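Local coordinates for protein dachshund (Homo sapiens, PDB 1L8R) that regulates transcription in organogenesis, working with SIX and EYA partners, and is represented here by its DACHbox-N domain, which contains a DNA-binding motif like that of winged-helix proteins, at residues V10-A15 with P31-L36; D35-H40 with K89-L94. All blocks are in the same frame, centred on the assembly; numbering follows the deposited sequence.

How the contacts relate
Contacts 1 and 2 sit side by side, their centres about 8 Å apart, and both use helix 30-37. Along the chain the order is strand 8-12 with its turn into strand 15-22, then helix 30-37, and much later helix 88-99. Contact 1 sets the first turn of the antiparallel sheet against helix 30-37; contact 2 sets segment 35-40 against helix 88-99. The two are joined directly: A33 CB lies 3.4 Å from F91 CE1, and R13 NH1 forms a 3.0 Å salt bridge with E92 OE1. In this winged-helix-like domain, helix 30-37 thus packs against both the hairpin at the sheet edge and helix 88-99, with apolar contacts and a salt bridge linking the two sites.

Contact 1 (V10-A15 with P31-L36); sequences VDLRGA and PQAFDL
The chain folds back through a type I' turn from L12 to A15, a two-residue beta-hairpin closed by a pair of backbone hydrogen bonds, L12 N to A15 O at 2.7 Å and A15 N to L12 O at 2.9 Å. This hairpin joins strand 8-12, outermost in the sheet, to strand 15-22. It faces helix 30-37 of the winged-helix-like domain, and L12 and A15 both direct CB at the helix. In L12 a chi1 of -179° sets CG anti to the backbone N, and CD2 continues the extended line to A33 CB at 3.7 Å. One turn later in register, L36 CD1 reaches A15 CB at 4.0 Å. Within the turn, D11 OD2 accepts from G14 N at 3.2 Å in an Asx motif, the N-H arriving on the syn side but 33° out of the carboxylate plane. At the backbone angles of G14 a CB would press on the carbonyl O of R13; the turn itself, not the helix facing it, calls for glycine. L12 also packs on V17 and F37. The result is a small van der Waals seam, buried at L12 and A33 and more open at A15 and L36; internal hydrogen bonds shape the turn, while R13 and D11 O reach helix 88-99.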
loop_
_atom_site.group_PDB
_atom_site.type_symbol
_atom_site.label_atom_id
_atom_site.label_comp_id
_atom_site.label_asym_id
_atom_site.label_seq_id
_atom_site.Cartn_x
_atom_site.Cartn_y
_atom_site.Cartn_z
ATOM N N VAL A 10 -5.648 -4.891 -8.814
ATOM C CA VAL A 10 -5.018 -4.203 -9.931
ATOM C C VAL A 10 -3.602 -4.728 -10.096
ATOM O O VAL A 10 -3.053 -5.346 -9.187
ATOM C CB VAL A 10 -4.972 -2.678 -9.697
ATOM C CG1 VAL A 10 -6.385 -2.138 -9.545
ATOM C CG2 VAL A 10 -4.138 -2.361 -8.464
ATOM N N ASP A 11 -3.004 -4.478 -11.254
ATOM C CA ASP A 11 -1.659 -4.967 -11.497
ATOM C C ASP A 11 -0.597 -4.015 -10.978
ATOM O O ASP A 11 -0.703 -2.797 -11.126
ATOM C CB ASP A 11 -1.432 -5.201 -12.995
ATOM C CG ASP A 11 -0.138 -5.954 -13.278
ATOM O OD1 ASP A 11 -0.111 -7.189 -13.077
ATOM O OD2 ASP A 11 0.855 -5.313 -13.690
ATOM N N LEU A 12 0.419 -4.585 -10.347
ATOM C CA LEU A 12 1.539 -3.819 -9.833
ATOM C C LEU A 12 2.783 -4.634 -10.112
ATOM O O LEU A 12 3.004 -5.677 -9.494
ATOM C CB LEU A 12 1.411 -3.572 -8.327
ATOM C CG LEU A 12 2.568 -2.749 -7.743
ATOM C CD1 LEU A 12 2.682 -1.429 -8.499
ATOM C CD2 LEU A 12 2.338 -2.490 -6.261
ATOM N N ARG A 13 3.586 -4.166 -11.061
ATOM C CA ARG A 13 4.818 -4.854 -11.416
ATOM C C ARG A 13 4.571 -6.341 -11.689
ATOM O O ARG A 13 5.325 -7.199 -11.238
ATOM C CB ARG A 13 5.844 -4.687 -10.290
ATOM C CG ARG A 13 6.115 -3.239 -9.895
ATOM C CD ARG A 13 7.098 -3.152 -8.726
ATOM N NE ARG A 13 8.433 -3.634 -9.076
ATOM C CZ ARG A 13 9.345 -2.924 -9.736
ATOM N NH1 ARG A 13 9.079 -1.684 -10.124
ATOM N NH2 ARG A 13 10.527 -3.456 -10.013
ATOM N N GLY A 14 3.496 -6.641 -12.412
ATOM C CA GLY A 14 3.193 -8.022 -12.751
ATOM C C GLY A 14 2.436 -8.826 -11.712
ATOM O O GLY A 14 2.103 -9.989 -11.940
ATOM N N ALA A 15 2.158 -8.220 -10.565
ATOM C CA ALA A 15 1.432 -8.915 -9.516
ATOM C C ALA A 15 0.075 -8.265 -9.299
ATOM O O ALA A 15 -0.182 -7.157 -9.776
ATOM C CB ALA A 15 2.233 -8.898 -8.222
ATOM N N PRO A 31 1.351 -2.282 2.656
ATOM C CA PRO A 31 1.989 -3.464 3.250
ATOM C C PRO A 31 2.054 -4.638 2.282
ATOM O O PRO A 31 3.033 -5.393 2.273
ATOM C CB PRO A 31 1.111 -3.765 4.461
ATOM C CG PRO A 31 0.606 -2.422 4.851
ATOM C CD PRO A 31 0.256 -1.797 3.519
ATOM N N GLN A 32 1.012 -4.795 1.471
ATOM C CA GLN A 32 0.969 -5.884 0.502
ATOM C C GLN A 32 2.042 -5.689 -0.561
ATOM O O GLN A 32 2.770 -6.630 -0.886
ATOM C CB GLN A 32 -0.411 -5.967 -0.158
ATOM C CG GLN A 32 -0.537 -7.064 -1.209
ATOM C CD GLN A 32 -1.953 -7.187 -1.742
ATOM O OE1 GLN A 32 -2.627 -6.184 -1.964
ATOM N NE2 GLN A 32 -2.402 -8.417 -1.964
ATOM N N ALA A 33 2.143 -4.474 -1.097
ATOM C CA ALA A 33 3.149 -4.172 -2.116
ATOM C C ALA A 33 4.539 -4.359 -1.518
ATOM O O ALA A 33 5.457 -4.834 -2.188
ATOM C CB ALA A 33 2.976 -2.740 -2.631
ATOM N N PHE A 34 4.687 -3.973 -0.256
ATOM C CA PHE A 34 5.953 -4.118 0.450
ATOM C C PHE A 34 6.355 -5.595 0.503
ATOM O O PHE A 34 7.469 -5.952 0.117
ATOM C CB PHE A 34 5.824 -3.570 1.873
ATOM C CG PHE A 34 6.980 -3.922 2.770
ATOM C CD1 PHE A 34 8.202 -3.278 2.639
ATOM C CD2 PHE A 34 6.845 -4.914 3.735
ATOM C CE1 PHE A 34 9.280 -3.615 3.461
ATOM C CE2 PHE A 34 7.914 -5.257 4.559
ATOM C CZ PHE A 34 9.132 -4.606 4.421
ATOM N N ASP A 35 5.443 -6.453 0.960
ATOM C CA ASP A 35 5.735 -7.884 1.069
ATOM C C ASP A 35 6.093 -8.511 -0.267
ATOM O O ASP A 35 6.886 -9.452 -0.326
ATOM C CB ASP A 35 4.544 -8.659 1.645
ATOM C CG ASP A 35 4.145 -8.187 3.019
ATOM O OD1 ASP A 35 5.030 -7.751 3.790
ATOM O OD2 ASP A 35 2.941 -8.270 3.332
ATOM N N LEU A 36 5.502 -7.996 -1.338
ATOM C CA LEU A 36 5.745 -8.534 -2.670
ATOM C C LEU A 36 7.031 -8.077 -3.336
ATOM O O LEU A 36 7.670 -8.855 -4.053
ATOM C CB LEU A 36 4.578 -8.188 -3.600
ATOM C CG LEU A 36 3.234 -8.888 -3.392
ATOM C CD1 LEU A 36 2.177 -8.213 -4.255
ATOM C CD2 LEU A 36 3.360 -10.367 -3.747
#

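Contact 2 (D35-H40 with K89-L94); sequences DLFLKH and KDFETL
F91 has its CG anti to the backbone N (chi1 -179°), which sends its ring from helix 88-99 toward segment 35-40. F37 and L38 share the other arrangement, with CG beside the backbone N (chi1 -53° and -62°), and this brings CD2 of F37 and CD1 of L38 to the F91 ring. The side chains of F37 and F91 cross at about a right angle, and the rings meet obliquely through F37 CD2 and F91 CE2 at 4.1 Å. L38 approaches F91 from the opposite direction; its CD1 comes to 4.2 Å from F91 CZ. The same methyl also reaches L94, with L38 CD1 and L94 CD2 4.2 Å apart, and one branch of L38 thereby bridges two residues that are three apart on the facing helix. L36 CB lies 3.7 Å above one face of the F37 ring, near its rim. Y95 and C98 also touch L38. F91, L38 and L94 are buried, and what holds this junction of segments 35-40 and 89-94 is van der Waals packing and burial of apolar surface, without a polar bond between them; it ties helix 30-37 to helix 88-99 within the domain, and L94 carries the packing on to V48, K51 and L52 of helix 45-54.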
loop_
_atom_site.group_PDB
_atom_site.type_symbol
_atom_site.label_atom_id
_atom_site.label_comp_id
_atom_site.label_asym_id
_atom_site.label_seq_id
_atom_site.Cartn_x
_atom_site.Cartn_y
_atom_site.Cartn_z
ATOM N N ASP A 35 5.443 -6.453 0.960
ATOM C CA ASP A 35 5.735 -7.884 1.069
ATOM C C ASP A 35 6.093 -8.511 -0.267
ATOM O O ASP A 35 6.886 -9.452 -0.326
ATOM C CB ASP A 35 4.544 -8.659 1.645
ATOM C CG ASP A 35 4.145 -8.187 3.019
ATOM O OD1 ASP A 35 5.030 -7.751 3.790
ATOM O OD2 ASP A 35 2.941 -8.270 3.332
ATOM N N LEU A 36 5.502 -7.996 -1.338
ATOM C CA LEU A 36 5.745 -8.534 -2.670
ATOM C C LEU A 36 7.031 -8.077 -3.336
ATOM O O LEU A 36 7.670 -8.855 -4.053
ATOM C CB LEU A 36 4.578 -8.188 -3.600
ATOM C CG LEU A 36 3.234 -8.888 -3.392
ATOM C CD1 LEU A 36 2.177 -8.213 -4.255
ATOM C CD2 LEU A 36 3.360 -10.367 -3.747
ATOM N N PHE A 37 7.430 -6.830 -3.099
ATOM C CA PHE A 37 8.610 -6.303 -3.772
ATOM C C PHE A 37 9.776 -5.749 -2.958
ATOM O O PHE A 37 10.864 -5.559 -3.503
ATOM C CB PHE A 37 8.153 -5.241 -4.772
ATOM C CG PHE A 37 7.097 -5.723 -5.720
ATOM C CD1 PHE A 37 7.394 -6.685 -6.682
ATOM C CD2 PHE A 37 5.797 -5.236 -5.638
ATOM C CE1 PHE A 37 6.408 -7.156 -7.549
ATOM C CE2 PHE A 37 4.803 -5.700 -6.499
ATOM C CZ PHE A 37 5.111 -6.663 -7.457
ATOM N N LEU A 38 9.572 -5.481 -1.674
ATOM C CA LEU A 38 10.644 -4.921 -0.857
ATOM C C LEU A 38 10.922 -5.717 0.412
ATOM O O LEU A 38 11.654 -5.260 1.285
ATOM C CB LEU A 38 10.307 -3.475 -0.484
ATOM C CG LEU A 38 10.157 -2.464 -1.628
ATOM C CD1 LEU A 38 9.604 -1.155 -1.082
ATOM C CD2 LEU A 38 11.503 -2.239 -2.306
ATOM N N LYS A 39 10.343 -6.908 0.500
ATOM C CA LYS A 39 10.512 -7.777 1.662
ATOM C C LYS A 39 11.958 -7.858 2.152
ATOM O O LYS A 39 12.223 -7.762 3.351
ATOM C CB LYS A 39 9.991 -9.178 1.340
ATOM N N HIS A 40 12.891 -8.035 1.224
ATOM C CA HIS A 40 14.301 -8.140 1.581
ATOM C C HIS A 40 15.096 -6.910 1.158
ATOM O O HIS A 40 16.009 -6.480 1.863
ATOM C CB HIS A 40 14.902 -9.389 0.950
ATOM N N LYS A 89 2.220 5.249 -8.542
ATOM C CA LYS A 89 3.329 6.124 -8.916
ATOM C C LYS A 89 4.194 6.401 -7.688
ATOM O O LYS A 89 5.422 6.416 -7.771
ATOM C CB LYS A 89 2.816 7.450 -9.481
ATOM C CG LYS A 89 3.906 8.277 -10.154
ATOM C CD LYS A 89 3.397 9.641 -10.613
ATOM C CE LYS A 89 3.433 10.660 -9.485
ATOM N NZ LYS A 89 4.838 10.969 -9.088
ATOM N N ASP A 90 3.546 6.633 -6.549
ATOM C CA ASP A 90 4.275 6.895 -5.316
ATOM C C ASP A 90 4.987 5.637 -4.838
ATOM O O ASP A 90 6.067 5.709 -4.236
ATOM C CB ASP A 90 3.334 7.426 -4.227
ATOM C CG ASP A 90 3.024 8.910 -4.395
ATOM O OD1 ASP A 90 3.739 9.589 -5.161
ATOM O OD2 ASP A 90 2.077 9.405 -3.751
ATOM N N PHE A 91 4.402 4.474 -5.100
ATOM C CA PHE A 91 5.063 3.257 -4.678
ATOM C C PHE A 91 6.333 3.095 -5.508
ATOM O O PHE A 91 7.371 2.712 -4.987
ATOM C CB PHE A 91 4.192 2.024 -4.882
ATOM C CG PHE A 91 4.856 0.759 -4.429
ATOM C CD1 PHE A 91 4.986 0.476 -3.074
ATOM C CD2 PHE A 91 5.422 -0.114 -5.351
ATOM C CE1 PHE A 91 5.677 -0.650 -2.637
ATOM C CE2 PHE A 91 6.115 -1.241 -4.926
ATOM C CZ PHE A 91 6.242 -1.513 -3.567
ATOM N N GLU A 92 6.244 3.389 -6.802
ATOM C CA GLU A 92 7.415 3.252 -7.663
ATOM C C GLU A 92 8.507 4.218 -7.213
ATOM O O GLU A 92 9.685 3.873 -7.220
ATOM C CB GLU A 92 7.051 3.496 -9.133
ATOM C CG GLU A 92 6.032 2.508 -9.714
ATOM C CD GLU A 92 6.412 1.036 -9.527
ATOM O OE1 GLU A 92 7.561 0.737 -9.140
ATOM O OE2 GLU A 92 5.549 0.167 -9.779
ATOM N N THR A 93 8.114 5.424 -6.814
ATOM C CA THR A 93 9.072 6.408 -6.328
ATOM C C THR A 93 9.738 5.813 -5.088
ATOM O O THR A 93 10.952 5.899 -4.917
ATOM C CB THR A 93 8.379 7.733 -5.945
ATOM O OG1 THR A 93 7.795 8.324 -7.115
ATOM C CG2 THR A 93 9.379 8.711 -5.344
ATOM N N LEU A 94 8.927 5.214 -4.220
ATOM C CA LEU A 94 9.447 4.582 -3.014
ATOM C C LEU A 94 10.361 3.424 -3.404
ATOM O O LEU A 94 11.466 3.284 -2.884
ATOM C CB LEU A 94 8.297 4.052 -2.153
ATOM C CG LEU A 94 8.715 3.093 -1.038
ATOM C CD1 LEU A 94 9.521 3.859 0.011
ATOM C CD2 LEU A 94 7.485 2.454 -0.422
#